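Side-chain contacts in prephenate dehydratase (Arthrobacter aurescens, PDB 3MWB), which probably catalyses the conversion of prephenate to phenylpyruvate, with loss of carbon dioxide and water, in phenylalanine biosynthesis, and binds L-phenylalanine in its ACT domain: residues A[142-147]-A[152-157]; A[158-161]-A[166-169]; A[92-97]-A[103-108]; A[119-124]-A[169-174]. All blocks are in the same frame, centred on the assembly; numbering follows the deposited sequence.

Contact 1 of 4, residues A[142-147]-A[152-157]; sequences MGLLED and EAAICA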
loop_
_atom_site.group_PDB
_atom_site.type_symbol
_atom_site.label_atom_id
_atom_site.label_comp_id
_atom_site.label_asym_id
_atom_site.label_seq_id
_atom_site.Cartn_x
_atom_site.Cartn_y
_atom_site.Cartn_z
HETATM N N MSE A 142 -41.875 -9.832 32.285
HETATM C CA MSE A 142 -42.553 -11.027 32.810
HETATM C C MSE A 142 -42.487 -11.156 34.333
HETATM O O MSE A 142 -43.392 -11.730 34.956
HETATM C CB MSE A 142 -42.007 -12.307 32.152
HETATM C CG MSE A 142 -42.248 -12.381 30.642
HETATM SE SE MSE A 142 -44.137 -12.243 30.094
HETATM C CE MSE A 142 -44.656 -14.102 30.397
ATOM N N GLY A 143 -41.415 -10.630 34.925
ATOM C CA GLY A 143 -41.252 -10.606 36.379
ATOM C C GLY A 143 -42.378 -9.862 37.088
ATOM O O GLY A 143 -42.722 -10.190 38.220
ATOM N N LEU A 144 -42.961 -8.873 36.411
ATOM C CA LEU A 144 -44.104 -8.115 36.940
ATOM C C LEU A 144 -45.390 -8.933 37.138
ATOM O O LEU A 144 -46.287 -8.503 37.866
ATOM C CB LEU A 144 -44.406 -6.906 36.053
ATOM C CG LEU A 144 -43.348 -5.804 35.940
ATOM C CD1 LEU A 144 -43.659 -4.915 34.747
ATOM C CD2 LEU A 144 -43.247 -4.987 37.219
ATOM N N LEU A 145 -45.491 -10.094 36.491
ATOM C CA LEU A 145 -46.702 -10.918 36.593
ATOM C C LEU A 145 -46.655 -11.838 37.815
ATOM O O LEU A 145 -47.598 -12.587 38.079
ATOM C CB LEU A 145 -46.932 -11.733 35.314
ATOM C CG LEU A 145 -47.177 -10.947 34.020
ATOM C CD1 LEU A 145 -46.967 -11.826 32.791
ATOM C CD2 LEU A 145 -48.563 -10.303 34.005
ATOM N N GLU A 146 -45.550 -11.757 38.553
ATOM C CA GLU A 146 -45.299 -12.585 39.729
ATOM C C GLU A 146 -45.763 -11.860 40.989
ATOM O O GLU A 146 -45.937 -10.635 40.982
ATOM C CB GLU A 146 -43.801 -12.899 39.828
ATOM C CG GLU A 146 -43.483 -14.294 40.316
ATOM C CD GLU A 146 -43.981 -15.365 39.361
ATOM O OE1 GLU A 146 -44.423 -16.436 39.843
ATOM O OE2 GLU A 146 -43.941 -15.124 38.129
ATOM N N ASP A 147 -45.958 -12.619 42.069
ATOM C CA ASP A 147 -46.346 -12.053 43.363
ATOM C C ASP A 147 -45.154 -11.359 44.008
ATOM O O ASP A 147 -44.073 -11.955 44.128
ATOM C CB ASP A 147 -46.864 -13.144 44.305
ATOM C CG ASP A 147 -47.890 -14.055 43.651
ATOM O OD1 ASP A 147 -48.160 -13.900 42.436
ATOM O OD2 ASP A 147 -48.420 -14.937 44.362
ATOM N N GLU A 152 -41.477 -2.307 40.294
ATOM C CA GLU A 152 -42.863 -1.918 40.002
ATOM C C GLU A 152 -43.112 -1.574 38.524
ATOM O O GLU A 152 -44.262 -1.481 38.085
ATOM C CB GLU A 152 -43.318 -0.775 40.922
ATOM C CG GLU A 152 -43.126 -1.031 42.424
ATOM C CD GLU A 152 -41.736 -0.632 42.913
ATOM O OE1 GLU A 152 -41.215 0.414 42.469
ATOM O OE2 GLU A 152 -41.158 -1.371 43.732
ATOM N N ALA A 153 -42.036 -1.405 37.765
ATOM C CA ALA A 153 -42.123 -1.147 36.328
ATOM C C ALA A 153 -41.004 -1.857 35.560
ATOM O O ALA A 153 -39.984 -2.241 36.144
ATOM C CB ALA A 153 -42.093 0.339 36.063
ATOM N N ALA A 154 -41.219 -2.049 34.256
ATOM C CA ALA A 154 -40.188 -2.582 33.359
ATOM C C ALA A 154 -40.121 -1.763 32.062
ATOM O O ALA A 154 -41.082 -1.093 31.689
ATOM C CB ALA A 154 -40.434 -4.056 33.059
ATOM N N ILE A 155 -38.963 -1.794 31.416
ATOM C CA ILE A 155 -38.776 -1.164 30.128
ATOM C C ILE A 155 -38.522 -2.281 29.142
ATOM O O ILE A 155 -37.599 -3.085 29.313
ATOM C CB ILE A 155 -37.601 -0.169 30.141
ATOM C CG1 ILE A 155 -37.897 0.970 31.125
ATOM C CG2 ILE A 155 -37.373 0.389 28.746
ATOM C CD1 ILE A 155 -36.712 1.895 31.374
ATOM N N CYS A 156 -39.364 -2.333 28.115
ATOM C CA CYS A 156 -39.379 -3.464 27.216
ATOM C C CYS A 156 -39.862 -3.055 25.822
ATOM O O CYS A 156 -40.093 -1.870 25.567
ATOM C CB CYS A 156 -40.294 -4.538 27.799
ATOM S SG CYS A 156 -41.973 -3.944 28.031
ATOM N N ALA A 157 -40.022 -4.051 24.953
ATOM C CA ALA A 157 -40.550 -3.874 23.593
ATOM C C ALA A 157 -42.071 -3.716 23.565
ATOM O O ALA A 157 -42.772 -4.221 24.450
ATOM C CB ALA A 157 -40.126 -5.066 22.697
#
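An apolar contact joins Leu144, beside helix 137-143, to the start of strand 153-156, the middle strand of the five-stranded sheet to which it belongs. Leu144 does nearly all the work with its forked tip. One branch, CD1, rests against Ala154 CB at 3.7 Å. The other lies against the peptide group just before the strand, with Leu144 CD2 3.7 Å from Glu152 C and 3.8 Å from Ala153 N. CG stands anti to the carbonyl carbon (chi1 -64°), which carries both branches onto the strand. Leu144 sits in a type I turn from Gly143 to Glu146, closed by Glu146 N to Gly143 O at 3.3 Å. Alanine suits position 154 because its single methyl lets both the leucine and Ser140 of helix 137-143 come close. Val95 of the adjacent strand and Tyr151 also touch Leu144. Were Leu144 cut back to an alanine, the two branch methyls would go, and a gap would probably open over Ala154 CB and the Glu152-Ala153 peptide. With no hydrogen bond across the contact, the 142-147 segment and the strand are joined here mainly by van der Waals fit and the hydrophobic effect.

Contact 2 of 4, residues A[158-161]-A[166-169]; sequences PLIA and GLNV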
loop_
_atom_site.group_PDB
_atom_site.type_symbol
_atom_site.label_atom_id
_atom_site.label_comp_id
_atom_site.label_asym_id
_atom_site.label_seq_id
_atom_site.Cartn_x
_atom_site.Cartn_y
_atom_site.Cartn_z
ATOM N N PRO A 158 -42.596 -2.995 22.557
ATOM C CA PRO A 158 -44.045 -2.990 22.365
ATOM C C PRO A 158 -44.622 -4.401 22.175
ATOM O O PRO A 158 -45.751 -4.650 22.593
ATOM C CB PRO A 158 -44.227 -2.147 21.095
ATOM C CG PRO A 158 -43.091 -1.191 21.144
ATOM C CD PRO A 158 -41.932 -2.003 21.687
ATOM N N LEU A 159 -43.845 -5.309 21.575
ATOM C CA LEU A 159 -44.283 -6.693 21.354
ATOM C C LEU A 159 -44.872 -7.323 22.619
ATOM O O LEU A 159 -46.023 -7.757 22.616
ATOM C CB LEU A 159 -43.145 -7.578 20.805
ATOM C CG LEU A 159 -43.436 -9.092 20.695
ATOM C CD1 LEU A 159 -44.682 -9.382 19.841
ATOM C CD2 LEU A 159 -42.239 -9.889 20.167
ATOM N N ILE A 160 -44.083 -7.359 23.692
ATOM C CA ILE A 160 -44.482 -8.078 24.899
ATOM C C ILE A 160 -45.642 -7.393 25.646
ATOM O O ILE A 160 -46.468 -8.070 26.290
ATOM C CB ILE A 160 -43.263 -8.433 25.809
ATOM C CG1 ILE A 160 -43.635 -9.552 26.795
ATOM C CG2 ILE A 160 -42.683 -7.186 26.491
ATOM C CD1 ILE A 160 -42.491 -10.451 27.180
ATOM N N ALA A 161 -45.719 -6.066 25.537
ATOM C CA ALA A 161 -46.848 -5.340 26.083
ATOM C C ALA A 161 -48.134 -5.747 25.353
ATOM O O ALA A 161 -49.127 -6.049 26.003
ATOM C CB ALA A 161 -46.631 -3.844 26.015
ATOM N N GLY A 166 -51.812 -8.759 31.425
ATOM C CA GLY A 166 -51.443 -8.238 32.738
ATOM C C GLY A 166 -50.444 -7.095 32.679
ATOM O O GLY A 166 -50.065 -6.539 33.709
ATOM N N LEU A 167 -50.008 -6.734 31.479
ATOM C CA LEU A 167 -49.060 -5.627 31.342
ATOM C C LEU A 167 -49.725 -4.422 30.701
ATOM O O LEU A 167 -50.315 -4.502 29.622
ATOM C CB LEU A 167 -47.801 -6.035 30.567
ATOM C CG LEU A 167 -46.836 -7.124 31.070
ATOM C CD1 LEU A 167 -45.720 -7.331 30.046
ATOM C CD2 LEU A 167 -46.237 -6.832 32.451
ATOM N N ASN A 168 -49.627 -3.307 31.401
ATOM C CA ASN A 168 -50.210 -2.054 30.972
ATOM C C ASN A 168 -49.101 -1.106 30.572
ATOM O O ASN A 168 -48.095 -1.014 31.274
ATOM C CB ASN A 168 -51.008 -1.439 32.122
ATOM C CG ASN A 168 -51.743 -0.185 31.706
ATOM O OD1 ASN A 168 -52.495 -0.204 30.732
ATOM N ND2 ASN A 168 -51.528 0.913 32.436
ATOM N N VAL A 169 -49.284 -0.414 29.447
ATOM C CA VAL A 169 -48.313 0.571 28.974
ATOM C C VAL A 169 -48.509 1.907 29.704
ATOM O O VAL A 169 -49.528 2.590 29.527
ATOM C CB VAL A 169 -48.387 0.789 27.439
ATOM C CG1 VAL A 169 -47.367 1.852 27.007
ATOM C CG2 VAL A 169 -48.136 -0.521 26.685
#
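Ile160 and Ala161 carry the helix side of this contact, on a helix that Pro158 opens. Proline suits that first turn, where the backbone N has no helical acceptor to serve, and Ala157 just before it occupies the N-cap position. Leu159 packs on Glu20 and Ala21 of helix 18-23. Ile160 meets the partner segment loosely: its CG1 approaches Leu167 CD1 at 4.5 Å, and its backbone O lies 3.9 Å from the same CD1. The isoleucine also packs on Ala138, Ala141 and Met142 of helix 137-143, which Leu167 also reaches at Ala141. Leu167 has CG anti to its carbonyl carbon (chi1 -62°), a setting that sends CD1 back across to the helix. Ala161 comes closest to the strand, its methyl CB meeting Val169 CG2 at 3.7 Å. On Val169 this branch stands anti to the carbonyl carbon, beside the backbone N. A small residue at 161 lets the helix come near the strand, and Ala161 O comes within 4.1 Å of Leu167 O. Ala161, Leu167 and Gln164 belong to a magnesium site known for this protein, though no metal is bound to this chain. Since alanine and leucine have no side-chain ligands, their carbonyl oxygens are the likely ligands, and a cation between them would probably offset the like partial charges.

Contact 3 of 4, residues A[92-97]-A[103-108]; sequences FVLVAR and SDIKRI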
loop_
_atom_site.group_PDB
_atom_site.type_symbol
_atom_site.label_atom_id
_atom_site.label_comp_id
_atom_site.label_asym_id
_atom_site.label_seq_id
_atom_site.Cartn_x
_atom_site.Cartn_y
_atom_site.Cartn_z
ATOM N N PHE A 92 -39.022 1.976 22.918
ATOM C CA PHE A 92 -39.135 1.471 24.280
ATOM C C PHE A 92 -40.472 1.874 24.902
ATOM O O PHE A 92 -40.915 3.006 24.747
ATOM C CB PHE A 92 -38.010 2.001 25.158
ATOM C CG PHE A 92 -36.655 1.465 24.821
ATOM C CD1 PHE A 92 -36.300 0.154 25.157
ATOM C CD2 PHE A 92 -35.706 2.281 24.209
ATOM C CE1 PHE A 92 -35.023 -0.343 24.853
ATOM C CE2 PHE A 92 -34.412 1.788 23.919
ATOM C CZ PHE A 92 -34.080 0.485 24.244
ATOM N N VAL A 93 -41.102 0.948 25.617
ATOM C CA VAL A 93 -42.270 1.261 26.415
ATOM C C VAL A 93 -41.970 1.014 27.894
ATOM O O VAL A 93 -41.166 0.131 28.247
ATOM C CB VAL A 93 -43.538 0.476 25.983
ATOM C CG1 VAL A 93 -43.937 0.832 24.550
ATOM C CG2 VAL A 93 -43.348 -1.015 26.132
ATOM N N LEU A 94 -42.621 1.811 28.742
ATOM C CA LEU A 94 -42.590 1.621 30.181
ATOM C C LEU A 94 -43.858 0.889 30.584
ATOM O O LEU A 94 -44.973 1.314 30.250
ATOM C CB LEU A 94 -42.481 2.968 30.930
ATOM C CG LEU A 94 -42.447 2.851 32.472
ATOM C CD1 LEU A 94 -41.090 2.360 32.972
ATOM C CD2 LEU A 94 -42.819 4.174 33.127
ATOM N N VAL A 95 -43.682 -0.200 31.319
ATOM C CA VAL A 95 -44.742 -1.166 31.514
ATOM C C VAL A 95 -44.930 -1.455 33.012
ATOM O O VAL A 95 -43.974 -1.395 33.789
ATOM C CB VAL A 95 -44.452 -2.438 30.631
ATOM C CG1 VAL A 95 -43.863 -3.599 31.424
ATOM C CG2 VAL A 95 -45.663 -2.855 29.854
ATOM N N ALA A 96 -46.171 -1.709 33.416
ATOM C CA ALA A 96 -46.507 -2.021 34.817
ATOM C C ALA A 96 -47.842 -2.753 34.898
ATOM O O ALA A 96 -48.588 -2.799 33.917
ATOM C CB ALA A 96 -46.539 -0.748 35.662
ATOM N N ARG A 97 -48.139 -3.340 36.056
ATOM C CA ARG A 97 -49.429 -3.990 36.257
ATOM C C ARG A 97 -50.536 -2.925 36.274
ATOM O O ARG A 97 -50.264 -1.765 36.616
ATOM C CB ARG A 97 -49.421 -4.805 37.556
ATOM N N SER A 103 -46.487 7.779 40.005
ATOM C CA SER A 103 -46.177 8.033 41.420
ATOM C C SER A 103 -45.897 6.765 42.242
ATOM O O SER A 103 -45.245 6.837 43.285
ATOM C CB SER A 103 -47.295 8.846 42.075
ATOM O OG SER A 103 -48.563 8.297 41.771
ATOM N N ASP A 104 -46.373 5.615 41.768
ATOM C CA ASP A 104 -46.185 4.337 42.479
ATOM C C ASP A 104 -44.867 3.611 42.194
ATOM O O ASP A 104 -44.620 2.552 42.772
ATOM C CB ASP A 104 -47.341 3.381 42.184
ATOM C CG ASP A 104 -48.678 3.929 42.607
ATOM O OD1 ASP A 104 -48.785 4.462 43.736
ATOM O OD2 ASP A 104 -49.630 3.813 41.806
ATOM N N ILE A 105 -44.028 4.164 41.314
ATOM C CA ILE A 105 -42.803 3.480 40.868
ATOM C C ILE A 105 -41.543 3.939 41.610
ATOM O O ILE A 105 -41.141 5.110 41.521
ATOM C CB ILE A 105 -42.590 3.652 39.351
ATOM C CG1 ILE A 105 -43.754 3.028 38.574
ATOM C CG2 ILE A 105 -41.232 3.051 38.922
ATOM C CD1 ILE A 105 -43.804 3.433 37.110
ATOM N N LYS A 106 -40.933 3.020 42.358
ATOM C CA LYS A 106 -39.658 3.292 43.020
ATOM C C LYS A 106 -38.520 2.514 42.367
ATOM O O LYS A 106 -37.361 2.936 42.419
ATOM C CB LYS A 106 -39.740 2.992 44.526
ATOM N N ARG A 107 -38.859 1.400 41.718
ATOM C CA ARG A 107 -37.872 0.521 41.099
ATOM C C ARG A 107 -38.268 0.078 39.676
ATOM O O ARG A 107 -39.403 -0.338 39.446
ATOM C CB ARG A 107 -37.620 -0.697 42.004
ATOM N N ILE A 108 -37.325 0.176 38.731
ATOM C CA ILE A 108 -37.557 -0.199 37.324
ATOM C C ILE A 108 -36.526 -1.248 36.890
ATOM O O ILE A 108 -35.323 -1.042 37.048
ATOM C CB ILE A 108 -37.451 1.013 36.378
ATOM C CG1 ILE A 108 -38.427 2.119 36.795
ATOM C CG2 ILE A 108 -37.724 0.609 34.912
ATOM C CD1 ILE A 108 -38.073 3.460 36.235
#
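Glu152 OE1 accepts hydrogen bonds from two backbone nitrogens, Lys106 N and Arg107 N, and so pins the chain between Ile105 and Ile108, the two side chains that Leu94 meets here. Across the contact itself everything is carbon. Leu94 and Ile105 reach toward each other and meet tip to tip, Leu94 CD2 lying 4.2 Å from Ile105 CD1. The other branch of the leucine, CD1, approaches Ile108 CG2 at 4.3 Å. Leu94 CG is anti to the backbone N (chi1 180°), which lets the fork spread toward both isoleucines. Ile105 extends CG1 anti to its own carbonyl carbon (chi1 -62°), carrying its terminal methyl out to the leucine. The division of labour fits the residue types: a leucine has two methyls at the same distance along the chain to share between neighbours, whereas beta-branched Ile108 suits an extended strand. The nearest CA atoms, those of Leu94 and Ile108, are 8.9 Å apart, because strand 153-156 runs between strands 93-96 and 107-110. The small Ala153 of that intervening strand touches all three large side chains, which thus close over it. Strand 168-171 follows strand 93-96 in the sheet, and its Leu170 reaches over to Ile105 and Leu94; Trp115 of helix 112-115 packs on Ile108 and Trp121 of helix 119-125 on Leu94.

Contact 4 of 4, residues A[119-124]-A[169-174]; sequences RLWVDE and VLAEDI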
loop_
_atom_site.group_PDB
_atom_site.type_symbol
_atom_site.label_atom_id
_atom_site.label_comp_id
_atom_site.label_asym_id
_atom_site.label_seq_id
_atom_site.Cartn_x
_atom_site.Cartn_y
_atom_site.Cartn_z
ATOM N N ARG A 119 -32.401 7.165 29.676
ATOM C CA ARG A 119 -32.020 8.126 30.705
ATOM C C ARG A 119 -32.800 9.428 30.709
ATOM O O ARG A 119 -33.208 9.889 31.774
ATOM C CB ARG A 119 -30.511 8.417 30.637
ATOM C CG ARG A 119 -29.644 7.198 30.983
ATOM C CD ARG A 119 -30.136 6.525 32.276
ATOM N NE ARG A 119 -30.195 7.491 33.364
ATOM C CZ ARG A 119 -29.140 7.902 34.069
ATOM N NH1 ARG A 119 -27.929 7.399 33.829
ATOM N NH2 ARG A 119 -29.298 8.808 35.029
ATOM N N LEU A 120 -33.004 10.019 29.532
ATOM C CA LEU A 120 -33.575 11.370 29.439
ATOM C C LEU A 120 -34.979 11.421 30.025
ATOM O O LEU A 120 -35.265 12.223 30.918
ATOM C CB LEU A 120 -33.593 11.874 27.993
ATOM C CG LEU A 120 -32.257 12.247 27.358
ATOM C CD1 LEU A 120 -32.412 12.411 25.841
ATOM C CD2 LEU A 120 -31.665 13.500 28.003
ATOM N N TRP A 121 -35.838 10.546 29.513
ATOM C CA TRP A 121 -37.205 10.417 29.981
ATOM C C TRP A 121 -37.268 10.018 31.458
ATOM O O TRP A 121 -37.981 10.644 32.240
ATOM C CB TRP A 121 -37.936 9.392 29.117
ATOM C CG TRP A 121 -39.402 9.425 29.299
ATOM C CD1 TRP A 121 -40.306 10.107 28.538
ATOM C CD2 TRP A 121 -40.150 8.762 30.319
ATOM N NE1 TRP A 121 -41.575 9.896 29.015
ATOM C CE2 TRP A 121 -41.506 9.078 30.112
ATOM C CE3 TRP A 121 -39.805 7.927 31.388
ATOM C CZ2 TRP A 121 -42.520 8.589 30.932
ATOM C CZ3 TRP A 121 -40.815 7.445 32.204
ATOM C CH2 TRP A 121 -42.154 7.779 31.971
ATOM N N VAL A 122 -36.528 8.982 31.846
ATOM C CA VAL A 122 -36.548 8.540 33.242
ATOM C C VAL A 122 -36.094 9.634 34.225
ATOM O O VAL A 122 -36.799 9.902 35.191
ATOM C CB VAL A 122 -35.773 7.200 33.458
ATOM C CG1 VAL A 122 -35.546 6.933 34.941
ATOM C CG2 VAL A 122 -36.533 6.036 32.821
ATOM N N ASP A 123 -34.943 10.268 33.977
ATOM C CA ASP A 123 -34.464 11.360 34.855
ATOM C C ASP A 123 -35.494 12.484 34.991
ATOM O O ASP A 123 -35.616 13.104 36.051
ATOM C CB ASP A 123 -33.171 11.991 34.333
ATOM C CG ASP A 123 -31.975 11.075 34.438
ATOM O OD1 ASP A 123 -32.062 9.978 35.036
ATOM O OD2 ASP A 123 -30.922 11.468 33.903
ATOM N N GLU A 124 -36.198 12.764 33.900
ATOM C CA GLU A 124 -37.156 13.864 33.868
ATOM C C GLU A 124 -38.441 13.509 34.606
ATOM O O GLU A 124 -38.902 14.275 35.443
ATOM C CB GLU A 124 -37.454 14.278 32.426
ATOM C CG GLU A 124 -38.524 15.356 32.291
ATOM C CD GLU A 124 -38.080 16.722 32.807
ATOM O OE1 GLU A 124 -36.858 16.943 32.957
ATOM O OE2 GLU A 124 -38.957 17.576 33.066
ATOM N N VAL A 169 -49.284 -0.414 29.447
ATOM C CA VAL A 169 -48.313 0.571 28.974
ATOM C C VAL A 169 -48.509 1.907 29.704
ATOM O O VAL A 169 -49.528 2.590 29.527
ATOM C CB VAL A 169 -48.387 0.789 27.439
ATOM C CG1 VAL A 169 -47.367 1.852 27.007
ATOM C CG2 VAL A 169 -48.136 -0.521 26.685
ATOM N N LEU A 170 -47.533 2.269 30.530
ATOM C CA LEU A 170 -47.579 3.534 31.262
ATOM C C LEU A 170 -47.012 4.698 30.460
ATOM O O LEU A 170 -47.489 5.811 30.582
ATOM C CB LEU A 170 -46.844 3.415 32.596
ATOM C CG LEU A 170 -47.630 3.509 33.909
ATOM C CD1 LEU A 170 -49.092 3.024 33.816
ATOM C CD2 LEU A 170 -46.867 2.790 35.023
ATOM N N ALA A 171 -45.969 4.434 29.674
ATOM C CA ALA A 171 -45.363 5.457 28.824
ATOM C C ALA A 171 -44.887 4.857 27.503
ATOM O O ALA A 171 -44.297 3.766 27.493
ATOM C CB ALA A 171 -44.205 6.113 29.543
ATOM N N GLU A 172 -45.140 5.583 26.407
ATOM C CA GLU A 172 -44.773 5.164 25.044
ATOM C C GLU A 172 -43.536 5.889 24.511
ATOM O O GLU A 172 -43.363 7.091 24.762
ATOM C CB GLU A 172 -45.934 5.431 24.084
ATOM C CG GLU A 172 -46.962 4.329 24.013
ATOM C CD GLU A 172 -48.117 4.655 23.055
ATOM O OE1 GLU A 172 -48.599 5.821 22.994
ATOM O OE2 GLU A 172 -48.540 3.728 22.347
ATOM N N ASP A 173 -42.682 5.154 23.791
ATOM C CA ASP A 173 -41.569 5.743 23.021
ATOM C C ASP A 173 -40.652 6.603 23.908
ATOM O O ASP A 173 -40.544 7.802 23.733
ATOM C CB ASP A 173 -42.118 6.543 21.818
ATOM C CG ASP A 173 -41.075 6.773 20.700
ATOM O OD1 ASP A 173 -40.118 5.985 20.566
ATOM O OD2 ASP A 173 -41.234 7.752 19.923
ATOM N N ILE A 174 -39.966 5.965 24.849
ATOM C CA ILE A 174 -39.224 6.708 25.865
ATOM C C ILE A 174 -37.698 6.710 25.679
ATOM O O ILE A 174 -36.959 7.146 26.571
ATOM C CB ILE A 174 -39.598 6.216 27.283
ATOM C CG1 ILE A 174 -39.358 4.700 27.426
ATOM C CG2 ILE A 174 -41.043 6.544 27.567
ATOM C CD1 ILE A 174 -39.361 4.205 28.887
#
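The indole of Trp121 receives Ile174 CG2 over one face: the methyl sits 3.5 Å from the centroid of the five-membered ring and 4° off its normal, a CH-pi contact. Ala171 CB approaches the six-membered part, at 3.3 Å from Trp121 CZ2, a tight fit that a larger side chain could hardly share. The ring of His125 also meets the indole, their planes inclined at about 55°. The other flat group, the guanidinium of Arg119, takes Asp123 OD1 at its edge and in its plane. This salt bridge runs from NH2 of Arg119 to the syn lone pair of Asp123 OD1 at 3.0 Å and links residues one turn apart; Arg119 also packs on Thr42 of the second subunit. Trp121 has CG anti to the backbone N (chi1 -166°), so that its ring swings out over residues 169-174 while its CB stays 3.5 Å from Ile174 O. Ile174 puts CG2 rather than the longer CG1 branch on the ring. With an alanine in place of Trp121, Ile174 CG2 and Ala171 CB would lose the ring they pack on, and a gap would probably open beside the helix. Opposite Leu94 of strand 93-96, Leu170 and Ala171 share one place in a classic beta bulge. The whole is a helix docked on bulged strand 168-171 and the loop after it, within the periplasmic-binding-protein-like fold of the dehydratase domain.

Overall arrangement
All four contacts belong to one lobe of the dehydratase domain and gather round the mixed sheet ordered 130-133, 107-110, 153-156, 93-96, 168-171. Their centres are 8 to 15 Å apart, contacts 1 and 3 lying nearest. Along the chain contact 3 comes first, then contacts 1 and 2, while contact 4 joins residues 119-124 to 169-174 and so spans both of these. Contacts 2 and 4 share Val169. Successive strand residues serve opposite faces: Val95 and Ala154 face helices 137-143 and 158-163 of contacts 1 and 2, Leu94 and Ala153 the side of contacts 3 and 4. The sheet thus separates the face carrying the known magnesium-site residues, without metal in this chain, from the one bearing Trp121.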